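Local coordinates for Lin0012 protein (Listeria innocua, PDB 3K17) that probably phosphorylates phosphomevalonate at the expense of ATP, as a GHMP-family kinase of the mevalonate route to isopentenyl diphosphate, at residues A[27-32]-A[174-179]; A[15-20]-A[31-36]; A[41-46]-A[97-102]. All coordinates share one frame; numbering follows the deposited sequence.

Overall arrangement
From the N terminus, strand 7-18 turns back as strand 29-35, and contact 2 (15-20 with 31-36) closes this short hairpin. The chain then turns a corner into strand 37-45, whose far end meets strand 99-105 in contact 3 (41-46 with 97-102). Contact 1 (27-32 with 174-179) spans the longest loop; it opens where contact 2 closes, so the two spans overlap, and brings strand 172-176 alongside strand 29-35, on the flank away from strand 7-18. Contact 3 opens and closes within that span. Contacts 1 and 2 share Ile31 and Leu32 and touch; contact 3 lies about 31 Å from contact 2, centre to centre. All share one mixed sheet, with strand 7-18 between 29-35 and 37-45.

Contact 1. Residues A[27-32]-A[174-179]; sequences GHTAIL and AYTTFD
Thr29 to Ile31 and Ala174 to Thr176 pair as antiparallel neighbours in the large mixed sheet of this GHMP-type kinase. Ala30 and Tyr175 form the hydrogen-bonded pair: Ala30 N gives to Tyr175 O at 2.8 Å and Tyr175 N to Ala30 O at 2.7 Å. Past the strand ends the pairing goes on, Thr177 N bonding to His28 O (2.9 Å) and Gly27 N to Thr177 O (2.7 Å).

On the face carrying Thr29, Thr176, Ile31 and Ala174, the two threonine hydroxyls meet, OG1 of Thr29 lying 2.7 Å from OG1 of Thr176 in a hydrogen bond that either could donate. Both hydroxyls stand anti to their own carbonyl carbon (chi1 -52° and -59°). The CD1 methyl of Ile31 reaches CB of Ala174 at 3.9 Å, and Leu208 of the next strand, 204-208, touches both residues. Strand 172-176 thus links the N-terminal hairpin to strand 204-208, while Ile258 and Phe262 of helix 241-264 pack on Ile31.

On the opposite face, that of Ala30, Leu32 lies alongside Tyr175, Leu32 CD1 resting 3.9 Å from Tyr175 CB. The phenol points on from there, and its OH bonds to Ser160 O.

Contact 2. Residues A[15-20]-A[31-36]; sequences LYVAGE and ILTAVN
Leu32 lays its CD2 methyl over the centre of the Tyr16 ring, 3.5 Å from the centroid and 4° off the ring normal, a CH-pi contact within the hairpin of strands 7-18 and 29-35. The two side chains run side by side and point the same way from a non-hydrogen-bonded pair, both with CG anti to the carbonyl carbon (chi1 -90° for Tyr16).

The backbone bonds show a classic beta bulge. Leu15 and Thr33 bond in both directions, Leu15 N to Thr33 O at 3.0 Å and Thr33 N to Leu15 O at 3.1 Å. Beyond the Tyr16-Leu32 pair, Val17 and Ala18 together face Ile31: Val17 N gives a 2.8 Å bond to Ile31 O, Ala18 N makes a weak one to the same oxygen, and Ile31 N returns to Ala18 O at 3.0 Å. The extra residue shifts the register by one and turns two successive amides to the Ile31 carbonyl, of which Val17 N makes the main bond. Within 31-36, the Thr33 hydroxyl, anti to its backbone N (chi1 179°), donates to Ala34 O.

Apolar contacts fill in the rest. Leu15 CD1 meets Val35 CG1 at 3.5 Å, the side chains crossing at about a right angle. CB of Val17 sits 3.9 Å from Ile31 CG2, and CG2 of Val17 lies 4.0 Å from Thr33 CG2.

Around the hairpin, Trp172 of strand 172-176 touches Val17 and Thr33, Ile323 of strand 321-326 packs on Leu15 and Val17, and Met255 and Ile258 of helix 241-264 cover Ala18.

Contact 3. Residues A[41-46]-A[97-102]; sequences LTLEDS and TPVKMV
Strands 41-45 and 99-102 run antiparallel at 165°, 4.5 Å apart at closest approach, Thr42 and Glu44 forming hydrogen-bonded pairs with Val102 and Lys100. Thr42 N bonds to Val102 O and Val102 N to Thr42 O, both at 2.9 Å; Lys100 N gives a shorter, 2.7 Å bond to Glu44 O. At the end of the pairing Ser46 N reaches Pro98 O from above the carbonyl plane.

Glu44 and Lys100 lie side by side on the face they share with Thr42 and Val102. CG of Glu44, set between its backbone N and carbonyl carbon (chi1 70°), touches CB of Lys100 at 3.8 Å, and the carboxylate carbon CD rests 3.9 Å from Lys100 CD. The lysine chain is extended throughout, and its NZ ends 4.6 Å from Glu44 OE2. Water 2 spans this gap, donating to Glu44 OE2 and accepting from Lys100 NZ. Further along the same face, water 1 joins Thr42 OG1 to Val102 O.

The other face is apolar. The CG methylene of Met101, a selenomethionine, touches two leucines, lying 4.0 Å from both Leu41 CD2 and Leu43 CD1; Leu41 crosses it obliquely while Leu43 runs alongside. Helix 119-135 packs behind the leucines through Ala126, Ala130 and Lys134, and Lys134 also forms a salt bridge with Asp45. Strand 50-52 takes the next place in the sheet, bonding to Val99 and Met101.

The chemistry thus divides by face: hydrocarbon turned to the helix, and on the other side opposite charges whose charged atoms do not touch; the pair is linked through water 2, and any electrostatic gain is probably weaker than that of a direct salt bridge.

Contact 1. Residues A[27-32]-A[174-179]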
loop_
_atom_site.group_PDB
_atom_site.type_symbol
_atom_site.label_atom_id
_atom_site.label_comp_id
_atom_site.label_asym_id
_atom_site.label_seq_id
_atom_site.Cartn_x
_atom_site.Cartn_y
_atom_site.Cartn_z
ATOM N N GLY A 27 13.579 -3.154 39.153
ATOM C CA GLY A 27 13.915 -3.222 40.565
ATOM C C GLY A 27 13.165 -2.276 41.482
ATOM O O GLY A 27 13.380 -2.295 42.693
ATOM N N HIS A 28 12.295 -1.435 40.929
ATOM C CA HIS A 28 11.540 -0.522 41.774
ATOM C C HIS A 28 10.278 -1.204 42.279
ATOM O O HIS A 28 9.761 -2.139 41.651
ATOM C CB HIS A 28 11.220 0.770 41.026
ATOM C CG HIS A 28 12.383 1.705 40.931
ATOM N ND1 HIS A 28 13.548 1.382 40.268
ATOM C CD2 HIS A 28 12.566 2.953 41.424
ATOM C CE1 HIS A 28 14.396 2.392 40.354
ATOM N NE2 HIS A 28 13.824 3.358 41.050
ATOM N N THR A 29 9.773 -0.736 43.414
ATOM C CA THR A 29 8.615 -1.367 44.022
ATOM C C THR A 29 7.352 -0.526 44.166
ATOM O O THR A 29 7.406 0.683 44.416
ATOM C CB THR A 29 8.992 -1.917 45.423
ATOM O OG1 THR A 29 10.159 -2.739 45.312
ATOM C CG2 THR A 29 7.863 -2.750 45.995
ATOM N N ALA A 30 6.210 -1.190 44.018
ATOM C CA ALA A 30 4.917 -0.540 44.176
ATOM C C ALA A 30 4.022 -1.426 45.023
ATOM O O ALA A 30 4.236 -2.638 45.115
ATOM C CB ALA A 30 4.260 -0.290 42.812
ATOM N N ILE A 31 3.024 -0.809 45.647
ATOM C CA ILE A 31 2.060 -1.523 46.463
ATOM C C ILE A 31 0.761 -1.543 45.648
ATOM O O ILE A 31 0.405 -0.541 45.039
ATOM C CB ILE A 31 1.772 -0.781 47.782
ATOM C CG1 ILE A 31 3.061 -0.631 48.602
ATOM C CG2 ILE A 31 0.691 -1.534 48.570
ATOM C CD1 ILE A 31 3.689 -1.951 49.005
ATOM N N LEU A 32 0.072 -2.679 45.621
ATOM C CA LEU A 32 -1.193 -2.761 44.895
ATOM C C LEU A 32 -2.164 -3.651 45.626
ATOM O O LEU A 32 -1.766 -4.524 46.398
ATOM C CB LEU A 32 -1.019 -3.350 43.489
ATOM C CG LEU A 32 -0.141 -2.684 42.429
ATOM C CD1 LEU A 32 1.163 -3.462 42.297
ATOM C CD2 LEU A 32 -0.897 -2.683 41.083
ATOM N N ALA A 174 3.327 -6.239 47.393
ATOM C CA ALA A 174 4.426 -5.321 47.205
ATOM C C ALA A 174 5.026 -5.929 45.939
ATOM O O ALA A 174 5.498 -7.071 45.951
ATOM C CB ALA A 174 5.408 -5.408 48.354
ATOM N N TYR A 175 4.977 -5.187 44.839
ATOM C CA TYR A 175 5.505 -5.684 43.572
ATOM C C TYR A 175 6.812 -5.006 43.197
ATOM O O TYR A 175 6.892 -3.776 43.159
ATOM C CB TYR A 175 4.493 -5.439 42.449
ATOM C CG TYR A 175 5.025 -5.810 41.084
ATOM C CD1 TYR A 175 5.160 -7.142 40.710
ATOM C CD2 TYR A 175 5.432 -4.826 40.177
ATOM C CE1 TYR A 175 5.689 -7.496 39.467
ATOM C CE2 TYR A 175 5.964 -5.171 38.931
ATOM C CZ TYR A 175 6.088 -6.508 38.583
ATOM O OH TYR A 175 6.609 -6.862 37.355
ATOM N N THR A 176 7.836 -5.804 42.918
ATOM C CA THR A 176 9.123 -5.260 42.519
ATOM C C THR A 176 9.418 -5.678 41.084
ATOM O O THR A 176 9.646 -6.854 40.788
ATOM C CB THR A 176 10.251 -5.740 43.446
ATOM O OG1 THR A 176 9.957 -5.335 44.787
ATOM C CG2 THR A 176 11.584 -5.140 43.014
ATOM N N THR A 177 9.419 -4.686 40.207
ATOM C CA THR A 177 9.625 -4.872 38.779
ATOM C C THR A 177 10.877 -5.640 38.385
ATOM O O THR A 177 11.975 -5.346 38.853
ATOM C CB THR A 177 9.637 -3.503 38.068
ATOM O OG1 THR A 177 8.519 -2.727 38.524
ATOM C CG2 THR A 177 9.553 -3.684 36.550
ATOM N N PHE A 178 10.696 -6.621 37.505
ATOM C CA PHE A 178 11.796 -7.435 37.011
ATOM C C PHE A 178 12.693 -6.580 36.125
ATOM O O PHE A 178 12.339 -5.453 35.775
ATOM C CB PHE A 178 11.241 -8.622 36.216
ATOM C CG PHE A 178 10.337 -8.221 35.074
ATOM C CD1 PHE A 178 10.867 -7.769 33.870
ATOM C CD2 PHE A 178 8.955 -8.299 35.207
ATOM C CE1 PHE A 178 10.026 -7.402 32.805
ATOM C CE2 PHE A 178 8.107 -7.933 34.152
ATOM C CZ PHE A 178 8.645 -7.485 32.953
ATOM N N ASP A 179 13.853 -7.115 35.761
ATOM C CA ASP A 179 14.795 -6.390 34.917
ATOM C C ASP A 179 14.253 -6.323 33.491
ATOM O O ASP A 179 14.421 -7.253 32.705
ATOM C CB ASP A 179 16.153 -7.091 34.922
ATOM C CG ASP A 179 17.248 -6.235 34.317
ATOM O OD1 ASP A 179 16.969 -5.506 33.342
ATOM O OD2 ASP A 179 18.391 -6.304 34.813
#

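Contact 2. Residues A[15-20]-A[31-36]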
loop_
_atom_site.group_PDB
_atom_site.type_symbol
_atom_site.label_atom_id
_atom_site.label_comp_id
_atom_site.label_asym_id
_atom_site.label_seq_id
_atom_site.Cartn_x
_atom_site.Cartn_y
_atom_site.Cartn_z
ATOM N N LEU A 15 -5.652 -1.927 41.674
ATOM C CA LEU A 15 -5.503 -0.521 41.998
ATOM C C LEU A 15 -4.126 -0.290 42.590
ATOM O O LEU A 15 -3.765 -0.920 43.587
ATOM C CB LEU A 15 -6.561 -0.082 43.018
ATOM C CG LEU A 15 -7.954 0.248 42.474
ATOM C CD1 LEU A 15 -8.905 0.537 43.621
ATOM C CD2 LEU A 15 -7.849 1.458 41.533
ATOM N N TYR A 16 -3.348 0.589 41.968
ATOM C CA TYR A 16 -2.042 0.928 42.506
ATOM C C TYR A 16 -2.336 1.721 43.768
ATOM O O TYR A 16 -3.284 2.512 43.804
ATOM C CB TYR A 16 -1.264 1.804 41.525
ATOM C CG TYR A 16 -0.429 1.015 40.545
ATOM C CD1 TYR A 16 0.834 0.543 40.906
ATOM C CD2 TYR A 16 -0.915 0.702 39.277
ATOM C CE1 TYR A 16 1.592 -0.220 40.037
ATOM C CE2 TYR A 16 -0.161 -0.068 38.392
ATOM C CZ TYR A 16 1.091 -0.526 38.782
ATOM O OH TYR A 16 1.843 -1.296 37.928
ATOM N N VAL A 17 -1.533 1.509 44.803
ATOM C CA VAL A 17 -1.729 2.219 46.062
ATOM C C VAL A 17 -0.593 3.215 46.278
ATOM O O VAL A 17 -0.809 4.292 46.817
ATOM C CB VAL A 17 -1.787 1.243 47.253
ATOM C CG1 VAL A 17 -1.903 2.022 48.563
ATOM C CG2 VAL A 17 -2.975 0.302 47.095
ATOM N N ALA A 18 0.606 2.850 45.826
ATOM C CA ALA A 18 1.784 3.697 45.959
ATOM C C ALA A 18 2.900 3.219 45.031
ATOM O O ALA A 18 2.956 2.049 44.673
ATOM C CB ALA A 18 2.276 3.671 47.409
ATOM N N GLY A 19 3.781 4.131 44.643
ATOM C CA GLY A 19 4.900 3.766 43.790
ATOM C C GLY A 19 4.680 3.865 42.292
ATOM O O GLY A 19 5.552 3.461 41.518
ATOM N N GLU A 20 3.535 4.401 41.874
ATOM C CA GLU A 20 3.240 4.530 40.448
ATOM C C GLU A 20 4.265 5.391 39.716
ATOM O O GLU A 20 4.821 6.336 40.284
ATOM C CB GLU A 20 1.849 5.132 40.225
ATOM C CG GLU A 20 0.719 4.366 40.870
ATOM C CD GLU A 20 0.179 5.072 42.103
ATOM O OE1 GLU A 20 0.985 5.401 42.996
ATOM O OE2 GLU A 20 -1.048 5.291 42.176
ATOM N N ILE A 31 3.024 -0.809 45.647
ATOM C CA ILE A 31 2.060 -1.523 46.463
ATOM C C ILE A 31 0.761 -1.543 45.648
ATOM O O ILE A 31 0.405 -0.541 45.039
ATOM C CB ILE A 31 1.772 -0.781 47.782
ATOM C CG1 ILE A 31 3.061 -0.631 48.602
ATOM C CG2 ILE A 31 0.691 -1.534 48.570
ATOM C CD1 ILE A 31 3.689 -1.951 49.005
ATOM N N LEU A 32 0.072 -2.679 45.621
ATOM C CA LEU A 32 -1.193 -2.761 44.895
ATOM C C LEU A 32 -2.164 -3.651 45.626
ATOM O O LEU A 32 -1.766 -4.524 46.398
ATOM C CB LEU A 32 -1.019 -3.350 43.489
ATOM C CG LEU A 32 -0.141 -2.684 42.429
ATOM C CD1 LEU A 32 1.163 -3.462 42.297
ATOM C CD2 LEU A 32 -0.897 -2.683 41.083
ATOM N N THR A 33 -3.446 -3.417 45.389
ATOM C CA THR A 33 -4.464 -4.262 45.964
ATOM C C THR A 33 -5.408 -4.656 44.839
ATOM O O THR A 33 -5.671 -3.863 43.929
ATOM C CB THR A 33 -5.287 -3.562 47.073
ATOM O OG1 THR A 33 -6.286 -4.475 47.550
ATOM C CG2 THR A 33 -5.997 -2.323 46.535
ATOM N N ALA A 34 -5.887 -5.892 44.883
ATOM C CA ALA A 34 -6.845 -6.357 43.896
ATOM C C ALA A 34 -8.188 -5.868 44.439
ATOM O O ALA A 34 -8.311 -5.612 45.643
ATOM C CB ALA A 34 -6.813 -7.877 43.806
ATOM N N VAL A 35 -9.188 -5.723 43.574
ATOM C CA VAL A 35 -10.491 -5.242 44.026
ATOM C C VAL A 35 -11.597 -6.265 43.791
ATOM O O VAL A 35 -11.459 -7.182 42.980
ATOM C CB VAL A 35 -10.882 -3.903 43.326
ATOM C CG1 VAL A 35 -9.749 -2.890 43.459
ATOM C CG2 VAL A 35 -11.184 -4.148 41.865
ATOM N N ASN A 36 -12.699 -6.083 44.510
ATOM C CA ASN A 36 -13.853 -6.961 44.428
ATOM C C ASN A 36 -14.723 -6.753 43.174
ATOM O O ASN A 36 -15.953 -6.777 43.250
ATOM C CB ASN A 36 -14.699 -6.783 45.695
ATOM C CG ASN A 36 -15.117 -5.341 45.917
ATOM O OD1 ASN A 36 -14.301 -4.421 45.833
ATOM N ND2 ASN A 36 -16.393 -5.135 46.206
#

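Contact 3. Residues A[41-46]-A[97-102]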
loop_
_atom_site.group_PDB
_atom_site.type_symbol
_atom_site.label_atom_id
_atom_site.label_comp_id
_atom_site.label_asym_id
_atom_site.label_seq_id
_atom_site.Cartn_x
_atom_site.Cartn_y
_atom_site.Cartn_z
ATOM N N LEU A 41 -14.013 -15.385 33.015
ATOM C CA LEU A 41 -13.770 -16.155 31.802
ATOM C C LEU A 41 -14.342 -17.563 31.998
ATOM O O LEU A 41 -13.920 -18.294 32.898
ATOM C CB LEU A 41 -12.260 -16.220 31.508
ATOM C CG LEU A 41 -11.883 -16.745 30.118
ATOM C CD1 LEU A 41 -10.460 -16.356 29.780
ATOM C CD2 LEU A 41 -12.061 -18.266 30.062
ATOM N N THR A 42 -15.318 -17.926 31.169
ATOM C CA THR A 42 -15.940 -19.247 31.243
ATOM C C THR A 42 -15.419 -20.094 30.081
ATOM O O THR A 42 -15.528 -19.703 28.913
ATOM C CB THR A 42 -17.479 -19.124 31.189
ATOM O OG1 THR A 42 -17.919 -18.274 32.258
ATOM C CG2 THR A 42 -18.141 -20.492 31.343
ATOM N N LEU A 43 -14.830 -21.240 30.408
ATOM C CA LEU A 43 -14.256 -22.130 29.403
ATOM C C LEU A 43 -14.928 -23.492 29.369
ATOM O O LEU A 43 -15.282 -24.049 30.407
ATOM C CB LEU A 43 -12.754 -22.311 29.659
ATOM C CG LEU A 43 -11.971 -23.328 28.817
ATOM C CD1 LEU A 43 -10.499 -22.987 28.870
ATOM C CD2 LEU A 43 -12.204 -24.760 29.329
ATOM N N GLU A 44 -15.085 -24.033 28.169
ATOM C CA GLU A 44 -15.710 -25.335 28.006
ATOM C C GLU A 44 -15.191 -25.975 26.728
ATOM O O GLU A 44 -14.669 -25.286 25.853
ATOM C CB GLU A 44 -17.230 -25.174 27.922
ATOM C CG GLU A 44 -17.699 -24.510 26.644
ATOM C CD GLU A 44 -19.144 -24.055 26.707
ATOM O OE1 GLU A 44 -19.444 -23.133 27.493
ATOM O OE2 GLU A 44 -19.981 -24.619 25.967
ATOM N N ASP A 45 -15.324 -27.293 26.626
ATOM C CA ASP A 45 -14.884 -27.995 25.428
ATOM C C ASP A 45 -15.874 -27.656 24.332
ATOM O O ASP A 45 -17.043 -27.406 24.606
ATOM C CB ASP A 45 -14.880 -29.510 25.643
ATOM C CG ASP A 45 -13.926 -29.945 26.738
ATOM O OD1 ASP A 45 -12.731 -29.572 26.677
ATOM O OD2 ASP A 45 -14.370 -30.668 27.655
ATOM N N SER A 46 -15.401 -27.647 23.095
ATOM C CA SER A 46 -16.242 -27.351 21.946
ATOM C C SER A 46 -15.675 -28.097 20.746
ATOM O O SER A 46 -14.649 -28.762 20.858
ATOM C CB SER A 46 -16.256 -25.842 21.671
ATOM O OG SER A 46 -14.940 -25.345 21.492
ATOM N N THR A 97 -6.787 -28.945 22.752
ATOM C CA THR A 97 -8.052 -29.455 22.263
ATOM C C THR A 97 -8.956 -28.240 22.128
ATOM O O THR A 97 -8.773 -27.248 22.831
ATOM C CB THR A 97 -8.659 -30.482 23.236
ATOM O OG1 THR A 97 -8.780 -29.900 24.538
ATOM C CG2 THR A 97 -7.760 -31.723 23.315
ATOM N N PRO A 98 -9.933 -28.292 21.210
ATOM C CA PRO A 98 -10.846 -27.163 21.007
ATOM C C PRO A 98 -11.634 -26.726 22.233
ATOM O O PRO A 98 -12.233 -27.546 22.922
ATOM C CB PRO A 98 -11.745 -27.642 19.862
ATOM C CG PRO A 98 -11.701 -29.150 19.988
ATOM C CD PRO A 98 -10.247 -29.398 20.289
ATOM N N VAL A 99 -11.618 -25.423 22.510
ATOM C CA VAL A 99 -12.356 -24.879 23.645
ATOM C C VAL A 99 -13.055 -23.564 23.318
ATOM O O VAL A 99 -12.609 -22.800 22.455
ATOM C CB VAL A 99 -11.440 -24.618 24.870
ATOM C CG1 VAL A 99 -10.781 -25.913 25.321
ATOM C CG2 VAL A 99 -10.400 -23.565 24.531
ATOM N N LYS A 100 -14.157 -23.314 24.016
ATOM C CA LYS A 100 -14.915 -22.084 23.857
ATOM C C LYS A 100 -14.668 -21.270 25.118
ATOM O O LYS A 100 -14.809 -21.784 26.226
ATOM C CB LYS A 100 -16.407 -22.383 23.718
ATOM C CG LYS A 100 -17.311 -21.162 23.861
ATOM C CD LYS A 100 -18.780 -21.548 23.692
ATOM C CE LYS A 100 -19.695 -20.370 23.994
ATOM N NZ LYS A 100 -21.135 -20.680 23.788
HETATM N N MSE A 101 -14.276 -20.013 24.947
HETATM C CA MSE A 101 -14.003 -19.133 26.079
HETATM C C MSE A 101 -14.797 -17.844 25.944
HETATM O O MSE A 101 -14.758 -17.186 24.898
HETATM C CB MSE A 101 -12.508 -18.807 26.158
HETATM C CG MSE A 101 -11.616 -19.994 26.536
HETATM SE SE MSE A 101 -9.742 -19.487 26.658
HETATM C CE MSE A 101 -9.265 -19.697 24.791
ATOM N N VAL A 102 -15.509 -17.494 27.008
ATOM C CA VAL A 102 -16.331 -16.293 27.036
ATOM C C VAL A 102 -15.902 -15.378 28.170
ATOM O O VAL A 102 -15.948 -15.763 29.340
ATOM C CB VAL A 102 -17.821 -16.641 27.235
ATOM C CG1 VAL A 102 -18.642 -15.363 27.369
ATOM C CG2 VAL A 102 -18.319 -17.482 26.060
HETATM O O HOH W 1 -17.827 -15.804 31.400
HETATM O O HOH W 2 -21.895 -23.045 24.979
#